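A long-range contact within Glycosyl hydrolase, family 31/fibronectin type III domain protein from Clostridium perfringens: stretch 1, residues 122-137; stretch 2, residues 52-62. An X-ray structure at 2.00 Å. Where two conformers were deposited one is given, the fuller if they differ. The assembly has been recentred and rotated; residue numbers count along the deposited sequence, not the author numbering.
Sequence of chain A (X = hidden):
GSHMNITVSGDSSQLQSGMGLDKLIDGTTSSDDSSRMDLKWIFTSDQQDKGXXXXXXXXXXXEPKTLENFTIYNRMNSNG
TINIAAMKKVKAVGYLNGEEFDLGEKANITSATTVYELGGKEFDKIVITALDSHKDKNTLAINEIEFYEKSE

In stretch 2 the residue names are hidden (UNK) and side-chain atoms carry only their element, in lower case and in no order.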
# COMPACT_ATOMS: atom_id res chain seq x y z
N GLU A 122 7.85 -11.03 13.96
CA GLU A 122 6.91 -10.34 14.84
C GLU A 122 7.09 -8.83 14.75
O GLU A 122 8.21 -8.33 14.78
CB GLU A 122 7.10 -10.81 16.29
CG GLU A 122 6.14 -10.20 17.28
CD GLU A 122 6.28 -10.78 18.69
OE1 GLU A 122 7.38 -11.25 19.06
OE2 GLU A 122 5.27 -10.77 19.43
N PHE A 123 5.98 -8.10 14.62
CA PHE A 123 6.05 -6.65 14.47
C PHE A 123 4.90 -5.98 15.18
O PHE A 123 3.82 -6.54 15.24
CB PHE A 123 5.98 -6.24 12.99
CG PHE A 123 7.03 -6.85 12.14
CD1 PHE A 123 8.32 -6.37 12.16
CD2 PHE A 123 6.72 -7.91 11.30
CE1 PHE A 123 9.30 -6.94 11.36
CE2 PHE A 123 7.68 -8.48 10.50
CZ PHE A 123 8.97 -7.99 10.52
N ASP A 124 5.12 -4.77 15.68
CA ASP A 124 3.98 -3.97 16.12
C ASP A 124 3.65 -2.85 15.12
O ASP A 124 2.59 -2.22 15.21
CB ASP A 124 4.22 -3.37 17.49
CG ASP A 124 5.62 -2.86 17.67
OD1 ASP A 124 6.14 -2.25 16.72
OD2 ASP A 124 6.20 -3.06 18.77
N LYS A 125 4.55 -2.62 14.17
CA LYS A 125 4.36 -1.59 13.14
C LYS A 125 5.03 -1.98 11.84
O LYS A 125 6.13 -2.53 11.84
CB LYS A 125 4.91 -0.25 13.63
CG LYS A 125 4.85 0.85 12.60
CD LYS A 125 5.73 2.02 12.99
CE LYS A 125 5.04 2.93 13.96
NZ LYS A 125 5.93 4.09 14.29
N ILE A 126 4.37 -1.71 10.71
CA ILE A 126 4.98 -1.93 9.41
C ILE A 126 4.76 -0.68 8.58
O ILE A 126 3.65 -0.14 8.52
CB ILE A 126 4.39 -3.17 8.72
CG1 ILE A 126 4.92 -4.44 9.41
CG2 ILE A 126 4.76 -3.19 7.24
CD1 ILE A 126 4.41 -5.72 8.83
N VAL A 127 5.83 -0.18 7.99
CA VAL A 127 5.73 1.02 7.18
C VAL A 127 6.04 0.64 5.75
O VAL A 127 7.12 0.12 5.47
CB VAL A 127 6.68 2.12 7.65
CG1 VAL A 127 6.51 3.36 6.76
CG2 VAL A 127 6.43 2.46 9.13
N ILE A 128 5.08 0.87 4.88
CA ILE A 128 5.20 0.53 3.46
C ILE A 128 5.30 1.80 2.64
O ILE A 128 4.44 2.67 2.73
CB ILE A 128 4.00 -0.30 2.96
CG1 ILE A 128 3.87 -1.57 3.80
CG2 ILE A 128 4.13 -0.61 1.45
CD1 ILE A 128 2.61 -2.36 3.56
N THR A 129 6.34 1.92 1.83
CA THR A 129 6.52 3.13 1.05
C THR A 129 6.47 2.83 -0.44
O THR A 129 7.31 2.10 -0.96
CB THR A 129 7.85 3.83 1.39
OG1 THR A 129 7.94 4.01 2.81
CG2 THR A 129 7.89 5.19 0.72
N ALA A 130 5.46 3.39 -1.11
CA ALA A 130 5.41 3.36 -2.56
C ALA A 130 6.45 4.34 -3.12
O ALA A 130 6.43 5.53 -2.80
CB ALA A 130 4.00 3.72 -3.04
N LEU A 131 7.36 3.83 -3.95
CA LEU A 131 8.49 4.61 -4.44
C LEU A 131 8.27 5.07 -5.87
O LEU A 131 8.74 6.13 -6.26
CB LEU A 131 9.79 3.80 -4.36
CG LEU A 131 10.16 3.28 -2.98
CD1 LEU A 131 11.35 2.33 -3.09
CD2 LEU A 131 10.46 4.45 -2.07
N ASP A 132 7.58 4.25 -6.65
CA ASP A 132 7.32 4.57 -8.05
C ASP A 132 6.00 3.95 -8.50
O ASP A 132 5.55 2.95 -7.94
CB ASP A 132 8.47 4.07 -8.92
CG ASP A 132 8.53 4.76 -10.27
OD1 ASP A 132 7.94 5.86 -10.39
OD2 ASP A 132 9.16 4.22 -11.20
N SER A 133 5.38 4.57 -9.50
CA SER A 133 4.23 3.98 -10.18
C SER A 133 4.59 3.75 -11.65
O SER A 133 5.69 4.09 -12.08
CB SER A 133 3.01 4.89 -10.07
OG SER A 133 3.14 5.98 -10.96
N HIS A 134 3.67 3.17 -12.41
CA HIS A 134 3.91 2.95 -13.83
C HIS A 134 3.65 4.18 -14.69
O HIS A 134 3.71 4.11 -15.91
CB HIS A 134 3.05 1.79 -14.34
CG HIS A 134 3.55 0.46 -13.89
ND1 HIS A 134 3.13 -0.13 -12.72
CD2 HIS A 134 4.48 -0.37 -14.43
CE1 HIS A 134 3.76 -1.29 -12.57
NE2 HIS A 134 4.58 -1.45 -13.59
N LYS A 135 3.35 5.31 -14.05
CA LYS A 135 3.00 6.51 -14.82
C LYS A 135 3.96 7.64 -14.51
O LYS A 135 4.76 8.02 -15.36
CB LYS A 135 1.56 6.94 -14.53
CG LYS A 135 1.03 8.02 -15.47
CD LYS A 135 -0.39 8.39 -15.08
CE LYS A 135 -0.93 9.51 -15.96
NZ LYS A 135 -2.35 9.83 -15.59
N ASP A 136 3.88 8.17 -13.29
CA ASP A 136 4.74 9.27 -12.88
C ASP A 136 4.67 9.44 -11.37
O ASP A 136 3.87 8.77 -10.70
CB ASP A 136 4.36 10.58 -13.57
CG ASP A 136 2.90 10.98 -13.33
OD1 ASP A 136 2.44 11.02 -12.16
OD2 ASP A 136 2.19 11.27 -14.33
N LYS A 137 5.48 10.35 -10.83
CA LYS A 137 5.60 10.48 -9.38
C LYS A 137 4.38 11.15 -8.74
O LYS A 137 4.32 11.29 -7.52
CB LYS A 137 6.87 11.26 -9.03
CG LYS A 137 6.76 12.76 -9.31
CD LYS A 137 7.92 13.53 -8.66
CE LYS A 137 7.68 15.04 -8.68
NZ LYS A 137 7.55 15.58 -10.06
N UNK A 52 2.54 13.34 -4.16
CA UNK A 52 3.83 12.96 -4.71
C UNK A 52 4.39 11.70 -4.06
O UNK A 52 4.21 11.46 -2.86
c UNK A 52 4.36 15.39 -5.16
c UNK A 52 4.88 14.09 -4.55
o UNK A 52 5.17 14.28 -3.16
N UNK A 53 5.06 10.89 -4.86
CA UNK A 53 5.81 9.76 -4.34
C UNK A 53 7.18 10.30 -3.95
O UNK A 53 7.63 11.29 -4.52
c UNK A 53 4.78 7.01 -6.89
c UNK A 53 4.58 8.13 -5.88
c UNK A 53 3.75 7.66 -4.69
c UNK A 53 5.93 8.65 -5.39
N UNK A 54 7.85 9.68 -2.97
CA UNK A 54 7.42 8.46 -2.26
C UNK A 54 6.25 8.72 -1.31
O UNK A 54 6.16 9.78 -0.70
c UNK A 54 9.15 10.17 -2.48
c UNK A 54 8.68 8.06 -1.48
c UNK A 54 9.38 9.37 -1.22
N UNK A 55 5.37 7.74 -1.19
CA UNK A 55 4.24 7.86 -0.28
C UNK A 55 4.30 6.77 0.79
O UNK A 55 4.31 5.58 0.49
c UNK A 55 1.43 9.22 0.40
c UNK A 55 -0.47 8.32 1.56
c UNK A 55 -0.20 7.07 1.02
c UNK A 55 2.90 7.80 -1.03
c UNK A 55 1.71 7.97 -0.14
c UNK A 55 0.35 9.40 1.24
c UNK A 55 0.89 6.90 0.17
N UNK A 56 4.33 7.21 2.04
CA UNK A 56 4.53 6.33 3.18
C UNK A 56 3.21 5.98 3.85
O UNK A 56 2.42 6.87 4.19
o UNK A 56 7.95 7.04 6.19
c UNK A 56 6.71 7.05 6.34
c UNK A 56 5.86 6.22 5.38
o UNK A 56 6.12 7.76 7.19
c UNK A 56 5.48 7.01 4.17
N UNK A 57 2.97 4.69 4.02
CA UNK A 57 1.76 4.17 4.65
C UNK A 57 2.16 3.39 5.90
O UNK A 57 2.94 2.43 5.82
s UNK A 57 0.09 2.89 1.01
c UNK A 57 0.99 3.27 3.68
c UNK A 57 1.75 2.73 0.36
c UNK A 57 0.40 3.99 2.45
N UNK A 58 1.65 3.80 7.06
CA UNK A 58 2.02 3.18 8.32
C UNK A 58 0.90 2.30 8.86
O UNK A 58 -0.25 2.74 8.96
c UNK A 58 2.73 3.57 10.73
o UNK A 58 3.50 4.99 8.90
c UNK A 58 2.38 4.23 9.38
N UNK A 59 1.24 1.06 9.20
CA UNK A 59 0.27 0.10 9.71
C UNK A 59 0.66 -0.34 11.12
O UNK A 59 1.79 -0.77 11.35
c UNK A 59 -2.05 -0.50 5.76
c UNK A 59 0.17 -1.11 8.79
c UNK A 59 -0.29 -0.76 7.39
c UNK A 59 -1.12 -0.09 4.82
c UNK A 59 0.21 -0.01 5.15
c UNK A 59 -1.63 -0.82 7.05
c UNK A 59 0.63 -0.35 6.44
N UNK A 60 -0.27 -0.22 12.05
CA UNK A 60 0.01 -0.58 13.43
C UNK A 60 -1.01 -1.58 13.94
O UNK A 60 -2.18 -1.55 13.57
c UNK A 60 1.12 1.62 14.01
o UNK A 60 0.17 3.77 14.39
c UNK A 60 0.98 2.90 14.80
c UNK A 60 0.02 0.65 14.31
o UNK A 60 1.67 3.05 15.84
N UNK A 61 -0.54 -2.48 14.79
CA UNK A 61 -1.40 -3.40 15.49
C UNK A 61 -1.39 -2.97 16.96
O UNK A 61 -0.40 -2.40 17.43
c UNK A 61 1.66 -5.38 12.56
c UNK A 61 1.08 -5.14 13.79
c UNK A 61 0.86 -5.60 11.44
c UNK A 61 -0.53 -5.58 11.58
c UNK A 61 -0.30 -5.11 13.95
c UNK A 61 -1.10 -5.33 12.83
c UNK A 61 -0.92 -4.84 15.30
N UNK A 62 -2.47 -3.22 17.69
CA UNK A 62 -2.51 -2.78 19.09
C UNK A 62 -1.60 -3.61 19.99
O UNK A 62 -1.34 -3.25 21.14
n UNK A 62 -5.95 -3.76 18.70
c UNK A 62 -3.94 -2.81 19.63
c UNK A 62 -4.72 -4.01 19.14
o UNK A 62 -4.23 -5.13 19.13
O HOH W 1 9.38 5.84 4.28

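Position 52 carries one carbon bearing an oxygen and a carbon, and its CA lies 3.3 Å from Lys-137 O in a CA-H...O contact. The branched pattern is Thr-52; backbone, not side chain, makes the close approach, so a small polar residue suffices.

Position 53 has four carbons forked at the second, one terminal carbon 3.6 Å from Ser-133 N and the other 4.3 Å from Ala-130 CB, while its N donates to Lys-137 O at 2.8 Å. This is Leu-53, whose branched aliphatic chain fills this buried pocket well.

At 54 three carbons close a ring onto the backbone nitrogen, and CB packs 4.1 Å from Leu-131 CD2 and 3.7 Å from Thr-129 CG2. This is Pro-54, preceded by a cis peptide bond; having no N-H to offer, it fits between the donors at 53 and 55.

Position 55 shows one carbon and a six-carbon ring with no oxygen. The ring leads away from stretch 1, and the backbone makes the pairing, N to Ala-130 O and O to Ala-130 N both 2.9 Å. It is Phe-55, its apolar ring buried.

Position 56 has three carbons, the third with two oxygens; its second carbon rests 3.2 Å from Val-127 CG1. Two oxygens make it Glu-56, whose exposed carboxylate accepts a hydrogen bond from a water (2.7 Å from OE2) that also bonds Thr-129 OG1 at 2.8 Å.

Position 57 is an unbranched chain of two carbons, sulfur and a carbon, the last 4.2 Å from both Ile-128 CG2 and Ala-130 CB. This is Met-57, flexible enough to use the room beside the small alanine.

Position 58 repeats the carbon with one oxygen and one carbon, the latter 3.9 Å from Lys-125 CG: Thr-58, beta-branched and at home in a strand.

Position 59 has one carbon, then a six-carbon ring without oxygen, a ring carbon 3.7 Å from Ile-128 CD1. Phe-59 suits this buried face with its broad apolar ring.

At 60, three carbons end in two oxygens, one 3.9 Å from Lys-125 CE: Glu-60, acid beside a basic chain.

Position 61 has one carbon, then a six-carbon ring without oxygen, its edge 4.4 Å from Ile-126 CD1. Phe-61 extends the apolar packing.

Position 62, two carbons with an oxygen and a nitrogen on the second, touches nothing on stretch 1: Asn-62, polar and exposed where the chain turns.

The contact is an antiparallel ladder: paired backbone hydrogen bonds join 126 to 59, 128 to 57 and 130 to 55. Alternation sends Ile-126, Ile-128 and Ala-130 with their partners to a buried apolar face, while Lys-125, Val-127 and Thr-129 meet Glu-60, Thr-58 and Glu-56 on the other.

Stretch 2 52-62: TLPFEMTFEFN
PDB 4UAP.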